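Local coordinates for type IV pilus secretin PilQ family protein (Vibrio cholerae, PDB 6W6M), which probably forms, as a ring of fourteen subunits, the outer-membrane secretin channel of the type IV competence pilus used in natural DNA uptake, at residues L335-V340 with R550-M555; G343-N348 with N360-G365. All coordinates share one frame; numbering follows the deposited sequence.

Interaction 1: L335-V340 with R550-M555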
ATOM      1  N   LEU A 335      53.760 -25.805  25.937  1.00 75.71           N
ATOM      2  CA  LEU A 335      53.714 -26.607  24.712  1.00 75.71           C
ATOM      3  C   LEU A 335      55.056 -27.287  24.492  1.00 75.71           C
ATOM      4  O   LEU A 335      56.096 -26.692  24.790  1.00 75.71           O
ATOM      5  CB  LEU A 335      53.357 -25.724  23.527  1.00 75.71           C
ATOM      6  CG  LEU A 335      53.075 -26.383  22.187  1.00 75.71           C
ATOM      7  CD1 LEU A 335      52.046 -25.600  21.444  1.00 75.71           C
ATOM      8  CD2 LEU A 335      54.337 -26.435  21.386  1.00 75.71           C
ATOM      9  N   GLU A 336      55.041 -28.519  23.963  1.00 77.93           N
ATOM     10  CA  GLU A 336      56.263 -29.249  23.644  1.00 77.93           C
ATOM     11  C   GLU A 336      56.054 -30.240  22.503  1.00 77.93           C
ATOM     12  O   GLU A 336      55.059 -30.969  22.471  1.00 77.93           O
ATOM     13  CB  GLU A 336      56.769 -29.984  24.860  1.00 77.93           C
ATOM     14  CG  GLU A 336      58.060 -30.702  24.638  1.00 77.93           C
ATOM     15  CD  GLU A 336      58.545 -31.377  25.888  1.00 77.93           C
ATOM     16  OE1 GLU A 336      57.831 -31.298  26.909  1.00 77.93           O
ATOM     17  OE2 GLU A 336      59.634 -31.986  25.858  1.00 77.93           O
ATOM     18  N   GLU A 337      57.015 -30.286  21.585  1.00 79.75           N
ATOM     19  CA  GLU A 337      56.938 -31.182  20.433  1.00 79.75           C
ATOM     20  C   GLU A 337      58.292 -31.778  20.033  1.00 79.75           C
ATOM     21  O   GLU A 337      59.303 -31.086  20.012  1.00 79.75           O
ATOM     22  CB  GLU A 337      56.326 -30.442  19.246  1.00 79.75           C
ATOM     23  CG  GLU A 337      55.954 -31.338  18.080  1.00 79.75           C
ATOM     24  CD  GLU A 337      55.342 -30.564  16.931  1.00 79.75           C
ATOM     25  OE1 GLU A 337      55.497 -29.326  16.901  1.00 79.75           O
ATOM     26  OE2 GLU A 337      54.709 -31.193  16.057  1.00 79.75           O
ATOM     27  N   LEU A 338      58.292 -33.069  19.710  1.00 77.43           N
ATOM     28  CA  LEU A 338      59.489 -33.796  19.293  1.00 77.43           C
ATOM     29  C   LEU A 338      59.247 -34.537  17.981  1.00 77.43           C
ATOM     30  O   LEU A 338      58.211 -35.173  17.806  1.00 77.43           O
ATOM     31  CB  LEU A 338      59.915 -34.812  20.351  1.00 77.43           C
ATOM     32  CG  LEU A 338      60.389 -34.363  21.729  1.00 77.43           C
ATOM     33  CD1 LEU A 338      60.608 -35.547  22.620  1.00 77.43           C
ATOM     34  CD2 LEU A 338      61.640 -33.538  21.662  1.00 77.43           C
ATOM     35  N   GLY A 339      60.215 -34.503  17.068  1.00 79.31           N
ATOM     36  CA  GLY A 339      60.021 -35.146  15.781  1.00 79.31           C
ATOM     37  C   GLY A 339      61.312 -35.649  15.180  1.00 79.31           C
ATOM     38  O   GLY A 339      62.399 -35.175  15.521  1.00 79.31           O
ATOM     39  N   VAL A 340      61.189 -36.607  14.257  1.00 80.30           N
ATOM     40  CA  VAL A 340      62.338 -37.304  13.685  1.00 80.30           C
ATOM     41  C   VAL A 340      62.133 -37.559  12.198  1.00 80.30           C
ATOM     42  O   VAL A 340      61.041 -37.906  11.742  1.00 80.30           O
ATOM     43  CB  VAL A 340      62.617 -38.633  14.418  1.00 80.30           C
ATOM     44  CG1 VAL A 340      63.718 -39.387  13.741  1.00 80.30           C
ATOM     45  CG2 VAL A 340      63.009 -38.374  15.842  1.00 80.30           C
ATOM     46  N   ARG A 550      56.623 -39.251  16.550  1.00 78.68           N
ATOM     47  CA  ARG A 550      56.478 -37.837  16.862  1.00 78.68           C
ATOM     48  C   ARG A 550      55.499 -37.696  18.011  1.00 78.68           C
ATOM     49  O   ARG A 550      54.466 -38.371  18.035  1.00 78.68           O
ATOM     50  CB  ARG A 550      55.997 -37.030  15.662  1.00 78.68           C
ATOM     51  CG  ARG A 550      55.683 -35.597  16.000  1.00 78.68           C
ATOM     52  CD  ARG A 550      55.454 -34.777  14.763  1.00 78.68           C
ATOM     53  NE  ARG A 550      54.403 -35.342  13.934  1.00 78.68           N
ATOM     54  CZ  ARG A 550      54.176 -34.990  12.678  1.00 78.68           C
ATOM     55  NH1 ARG A 550      54.931 -34.077  12.095  1.00 78.68           N
ATOM     56  NH2 ARG A 550      53.195 -35.559  12.003  1.00 78.68           N
ATOM     57  N   THR A 551      55.835 -36.824  18.953  1.00 76.75           N
ATOM     58  CA  THR A 551      55.108 -36.626  20.196  1.00 76.75           C
ATOM     59  C   THR A 551      54.761 -35.152  20.374  1.00 76.75           C
ATOM     60  O   THR A 551      55.592 -34.269  20.139  1.00 76.75           O
ATOM     61  CB  THR A 551      55.944 -37.125  21.377  1.00 76.75           C
ATOM     62  OG1 THR A 551      57.185 -36.417  21.420  1.00 76.75           O
ATOM     63  CG2 THR A 551      56.210 -38.606  21.283  1.00 76.75           C
ATOM     64  N   TYR A 552      53.525 -34.894  20.803  1.00 76.25           N
ATOM     65  CA  TYR A 552      53.010 -33.539  20.959  1.00 76.25           C
ATOM     66  C   TYR A 552      52.277 -33.436  22.284  1.00 76.25           C
ATOM     67  O   TYR A 552      51.535 -34.351  22.641  1.00 76.25           O
ATOM     68  CB  TYR A 552      52.074 -33.198  19.802  1.00 76.25           C
ATOM     69  CG  TYR A 552      51.408 -31.856  19.906  1.00 76.25           C
ATOM     70  CD1 TYR A 552      52.097 -30.688  19.615  1.00 76.25           C
ATOM     71  CD2 TYR A 552      50.095 -31.750  20.316  1.00 76.25           C
ATOM     72  CE1 TYR A 552      51.495 -29.464  19.714  1.00 76.25           C
ATOM     73  CE2 TYR A 552      49.487 -30.530  20.424  1.00 76.25           C
ATOM     74  CZ  TYR A 552      50.188 -29.390  20.121  1.00 76.25           C
ATOM     75  OH  TYR A 552      49.575 -28.170  20.228  1.00 76.25           O
ATOM     76  N   GLU A 553      52.472 -32.338  23.007  1.00 76.21           N
ATOM     77  CA  GLU A 553      51.816 -32.163  24.295  1.00 76.21           C
ATOM     78  C   GLU A 553      51.562 -30.695  24.598  1.00 76.21           C
ATOM     79  O   GLU A 553      52.448 -29.855  24.424  1.00 76.21           O
ATOM     80  CB  GLU A 553      52.644 -32.770  25.399  1.00 76.21           C
ATOM     81  CG  GLU A 553      51.992 -32.686  26.734  1.00 76.21           C
ATOM     82  CD  GLU A 553      52.816 -33.340  27.807  1.00 76.21           C
ATOM     83  OE1 GLU A 553      53.921 -33.823  27.488  1.00 76.21           O
ATOM     84  OE2 GLU A 553      52.359 -33.380  28.969  1.00 76.21           O
ATOM     85  N   GLN A 554      50.359 -30.387  25.080  1.00 74.51           N
ATOM     86  CA  GLN A 554      49.979 -28.999  25.301  1.00 74.51           C
ATOM     87  C   GLN A 554      49.102 -28.877  26.538  1.00 74.51           C
ATOM     88  O   GLN A 554      48.382 -29.807  26.893  1.00 74.51           O
ATOM     89  CB  GLN A 554      49.251 -28.443  24.086  1.00 74.51           C
ATOM     90  CG  GLN A 554      48.954 -26.989  24.179  1.00 74.51           C
ATOM     91  CD  GLN A 554      48.393 -26.458  22.900  1.00 74.51           C
ATOM     92  OE1 GLN A 554      48.311 -27.172  21.905  1.00 74.51           O
ATOM     93  NE2 GLN A 554      47.976 -25.201  22.916  1.00 74.51           N
ATOM     94  N   MET A 555      49.233 -27.779  27.289  1.00 72.14           N
ATOM     95  CA  MET A 555      48.429 -27.534  28.488  1.00 72.14           C
ATOM     96  C   MET A 555      48.111 -26.044  28.667  1.00 72.14           C
ATOM     97  O   MET A 555      48.984 -25.200  28.484  1.00 72.14           O
ATOM     98  CB  MET A 555      49.150 -28.062  29.730  1.00 72.14           C
ATOM     99  CG  MET A 555      48.430 -27.764  31.034  1.00 72.14           C
ATOM    100  SD  MET A 555      49.240 -28.429  32.498  1.00 72.14           S
ATOM    101  CE  MET A 555      50.646 -27.331  32.647  1.00 72.14           C
TER
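L335 to L338 run antiparallel to Q554 back to T551, the two strand axes 4.9 Å apart at their closest and 173° between their directions. E336 and E553 form one hydrogen-bonded pair, with E336 N to E553 O at 3.0 Å and the return bond from E553 N to E336 O. L338 and T551 form the next, with L338 N to T551 O also at 3.0 Å and T551 N donating to L338 O. Between and beyond them, E337 faces Y552 and L335 faces Q554 as non-hydrogen-bonded pairs.

On the face carrying L335, E337, Y552 and Q554, the CD1 methyl of L335 slants across toward the far end of Y552, 3.8 Å from its OH, and also reaches the Q554 carboxamide carbon. E337 meets the same ring from its edge, with its CG near the ring plane and 4.2 Å from Y552 CD1. That CG is anti to the backbone N (chi1 -169°), and the chain beyond is extended and lies beside R550, both pointing the same way. Their charged groups do not pair: E337 OE2 lies 3.9 Å from R550 CD but 4.7 Å from R550 NE. Instead the guanidinium forms a salt bridge with D533 and a hydrogen bond to A383 O, while the E337 carboxylate takes weak bonds from S384, S386 and the T385 backbone.

On the other face L338 and T551 lie side by side, L338 CB 3.3 Å from T551 OG1. E336 and E553 share this face, their carboxylates near enough that like charges probably repel mildly.

Strand 404-429 flanks L335-V340 and strand 518-534 flanks R550-M555, so this is the central pairing of four long antiparallel strands, the arrangement each subunit contributes to the outer barrel wall of a secretin, as in other members of the family.

Interaction 2: G343-N348 with N360-G365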
ATOM      1  N   GLY A 343      66.271 -41.462   6.707  1.00 89.08           N
ATOM      2  CA  GLY A 343      66.189 -42.199   5.459  1.00 89.08           C
ATOM      3  C   GLY A 343      67.449 -42.982   5.169  1.00 89.08           C
ATOM      4  O   GLY A 343      68.528 -42.668   5.682  1.00 89.08           O
ATOM      5  N   VAL A 344      67.311 -44.008   4.331  1.00 91.17           N
ATOM      6  CA  VAL A 344      68.423 -44.861   3.937  1.00 91.17           C
ATOM      7  C   VAL A 344      68.344 -45.110   2.437  1.00 91.17           C
ATOM      8  O   VAL A 344      67.298 -44.948   1.810  1.00 91.17           O
ATOM      9  CB  VAL A 344      68.436 -46.198   4.702  1.00 91.17           C
ATOM     10  CG1 VAL A 344      69.527 -47.102   4.181  1.00 91.17           C
ATOM     11  CG2 VAL A 344      68.622 -45.960   6.172  1.00 91.17           C
ATOM     12  N   MET A 345      69.477 -45.495   1.859  1.00 96.42           N
ATOM     13  CA  MET A 345      69.526 -45.754   0.421  1.00 96.42           C
ATOM     14  C   MET A 345      70.745 -46.608   0.133  1.00 96.42           C
ATOM     15  O   MET A 345      71.869 -46.153   0.345  1.00 96.42           O
ATOM     16  CB  MET A 345      69.588 -44.437  -0.344  1.00 96.42           C
ATOM     17  CG  MET A 345      69.571 -44.564  -1.833  1.00 96.42           C
ATOM     18  SD  MET A 345      69.531 -42.947  -2.615  1.00 96.42           S
ATOM     19  CE  MET A 345      67.817 -42.499  -2.421  1.00 96.42           C
ATOM     20  N   SER A 346      70.547 -47.833  -0.338  1.00 96.90           N
ATOM     21  CA  SER A 346      71.692 -48.710  -0.515  1.00 96.90           C
ATOM     22  C   SER A 346      71.494 -49.596  -1.732  1.00 96.90           C
ATOM     23  O   SER A 346      70.370 -49.905  -2.123  1.00 96.90           O
ATOM     24  CB  SER A 346      71.929 -49.562   0.728  1.00 96.90           C
ATOM     25  OG  SER A 346      70.840 -50.431   0.950  1.00 96.90           O
ATOM     26  N   THR A 347      72.608 -50.016  -2.321  1.00 99.40           N
ATOM     27  CA  THR A 347      72.588 -50.906  -3.474  1.00 99.40           C
ATOM     28  C   THR A 347      73.674 -51.957  -3.295  1.00 99.40           C
ATOM     29  O   THR A 347      74.627 -51.762  -2.541  1.00 99.40           O
ATOM     30  CB  THR A 347      72.785 -50.148  -4.793  1.00 99.40           C
ATOM     31  OG1 THR A 347      74.035 -49.459  -4.759  1.00 99.40           O
ATOM     32  CG2 THR A 347      71.690 -49.140  -4.991  1.00 99.40           C
ATOM     33  N   ASN A 348      73.511 -53.084  -3.974  1.00100.34           N
ATOM     34  CA  ASN A 348      74.410 -54.212  -3.799  1.00100.34           C
ATOM     35  C   ASN A 348      74.852 -54.856  -5.103  1.00100.34           C
ATOM     36  O   ASN A 348      75.748 -55.702  -5.081  1.00100.34           O
ATOM     37  CB  ASN A 348      73.744 -55.277  -2.916  1.00100.34           C
ATOM     38  CG  ASN A 348      74.706 -56.338  -2.453  1.00100.34           C
ATOM     39  OD1 ASN A 348      75.894 -56.075  -2.264  1.00100.34           O
ATOM     40  ND2 ASN A 348      74.201 -57.548  -2.254  1.00100.34           N
ATOM     41  N   ASN A 360      63.932 -46.701  -5.557  1.00 96.65           N
ATOM     42  CA  ASN A 360      64.694 -47.795  -6.147  1.00 96.65           C
ATOM     43  C   ASN A 360      64.780 -47.661  -7.660  1.00 96.65           C
ATOM     44  O   ASN A 360      65.758 -48.098  -8.272  1.00 96.65           O
ATOM     45  CB  ASN A 360      64.075 -49.139  -5.773  1.00 96.65           C
ATOM     46  CG  ASN A 360      64.261 -49.482  -4.321  1.00 96.65           C
ATOM     47  OD1 ASN A 360      65.091 -48.901  -3.634  1.00 96.65           O
ATOM     48  ND2 ASN A 360      63.490 -50.441  -3.845  1.00 96.65           N
ATOM     49  N   LEU A 361      63.760 -47.085  -8.290  1.00100.93           N
ATOM     50  CA  LEU A 361      63.840 -46.895  -9.734  1.00100.93           C
ATOM     51  C   LEU A 361      64.787 -45.757 -10.089  1.00100.93           C
ATOM     52  O   LEU A 361      65.289 -45.692 -11.215  1.00100.93           O
ATOM     53  CB  LEU A 361      62.450 -46.646 -10.315  1.00100.93           C
ATOM     54  CG  LEU A 361      61.451 -47.795 -10.194  1.00100.93           C
ATOM     55  CD1 LEU A 361      60.127 -47.406 -10.807  1.00100.93           C
ATOM     56  CD2 LEU A 361      61.985 -49.041 -10.850  1.00100.93           C
ATOM     57  N   TRP A 362      65.036 -44.839  -9.153  1.00103.61           N
ATOM     58  CA  TRP A 362      65.976 -43.758  -9.437  1.00103.61           C
ATOM     59  C   TRP A 362      67.420 -44.215  -9.297  1.00103.61           C
ATOM     60  O   TRP A 362      68.269 -43.849 -10.114  1.00103.61           O
ATOM     61  CB  TRP A 362      65.720 -42.568  -8.523  1.00103.61           C
ATOM     62  CG  TRP A 362      66.711 -41.468  -8.711  1.00103.61           C
ATOM     63  CD1 TRP A 362      66.619 -40.427  -9.581  1.00103.61           C
ATOM     64  CD2 TRP A 362      67.944 -41.294  -8.010  1.00103.61           C
ATOM     65  NE1 TRP A 362      67.715 -39.613  -9.464  1.00103.61           N
ATOM     66  CE2 TRP A 362      68.546 -40.127  -8.506  1.00103.61           C
ATOM     67  CE3 TRP A 362      68.599 -42.015  -7.009  1.00103.61           C
ATOM     68  CZ2 TRP A 362      69.769 -39.661  -8.037  1.00103.61           C
ATOM     69  CZ3 TRP A 362      69.810 -41.552  -6.545  1.00103.61           C
ATOM     70  CH2 TRP A 362      70.383 -40.387  -7.058  1.00103.61           C
ATOM     71  N   GLN A 363      67.732 -44.996  -8.266  1.00100.98           N
ATOM     72  CA  GLN A 363      69.105 -45.450  -8.094  1.00100.98           C
ATOM     73  C   GLN A 363      69.369 -46.595  -9.058  1.00100.98           C
ATOM     74  O   GLN A 363      69.792 -47.684  -8.665  1.00100.98           O
ATOM     75  CB  GLN A 363      69.379 -45.856  -6.646  1.00100.98           C
ATOM     76  CG  GLN A 363      68.416 -46.852  -6.064  1.00100.98           C
ATOM     77  CD  GLN A 363      68.795 -47.257  -4.665  1.00100.98           C
ATOM     78  OE1 GLN A 363      69.794 -46.794  -4.127  1.00100.98           O
ATOM     79  NE2 GLN A 363      68.002 -48.129  -4.065  1.00100.98           N
ATOM     80  N   LYS A 364      69.089 -46.316 -10.319  1.00103.82           N
ATOM     81  CA  LYS A 364      69.294 -47.192 -11.470  1.00103.82           C
ATOM     82  C   LYS A 364      69.173 -46.284 -12.692  1.00103.82           C
ATOM     83  O   LYS A 364      69.264 -45.044 -12.595  1.00103.82           O
ATOM     84  CB  LYS A 364      68.209 -48.270 -11.572  1.00103.82           C
ATOM     85  CG  LYS A 364      68.103 -49.233 -10.401  1.00103.82           C
ATOM     86  CD  LYS A 364      69.360 -50.073 -10.258  1.00103.82           C
ATOM     87  CE  LYS A 364      69.215 -51.081  -9.131  1.00103.82           C
ATOM     88  NZ  LYS A 364      70.448 -51.900  -8.959  1.00103.82           N
ATOM     89  N   GLY A 365      68.995 -46.870 -13.867  1.00107.28           N
ATOM     90  CA  GLY A 365      68.775 -45.991 -14.997  1.00107.28           C
ATOM     91  C   GLY A 365      67.334 -45.793 -15.407  1.00107.28           C
ATOM     92  O   GLY A 365      67.092 -45.225 -16.475  1.00107.28           O
TER
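M345 brings its sulfur up to the six-membered ring of W362, SD lying 4.2 Å from CZ3 and 5.4 Å from the ring centroid. The approach is oblique, 67° off the ring normal, and the two side chains cross at about a right angle: a Met-aromatic contact. F372, in the loop that follows, also meets the indole edge-to-face.

Q363 carries more of the interface. It is the first residue past the short helix 357-362. Its CG sits between the backbone N and the carbonyl carbon (chi1 53°), and the chain stretches out from there to the strand. The contact ties the end of strand 320-347, which is followed by the short strand 352-354, to the helix after that hairpin, about 75 Å from the centre of the secretin subunit to the centre of the contact.

Q363 OE1 is placed beside carbon: M345 CG at 3.2 Å, as the two chains slide past each other in opposite directions, and T347 CG2, which it meets tip to tip. On the amide's other arm NE2 makes a weak bond to N360 OD1 (3.0 Å), while S346 O stays 3.5 Å from NE2 without a hydrogen bond between them. N360 ND2 in turn donates to the carbonyl oxygen of A393 in a neighbouring subunit.

Both contacts draw on strand 320-347 and lie at the surface of the chain, their centres 33 Å apart. Interaction 1 joins that strand to 549-568, more than 200 residues later, and rests on regular backbone bonding within the long sheet. Interaction 2 is local, nested inside the loop closed by interaction 1, and brings the end of helix 357-362 and Q363 against the strand's last residues mainly through side chains, without hydrogen bonds between the segments and with about half the buried surface. Charged side chains flank the backbone bonds of the first; the second relies on sulfur, an indole and a carboxamide. A neighbouring subunit reaches each: N388 of that chain packs on R550, and its Q395 on N360, L361 and K364.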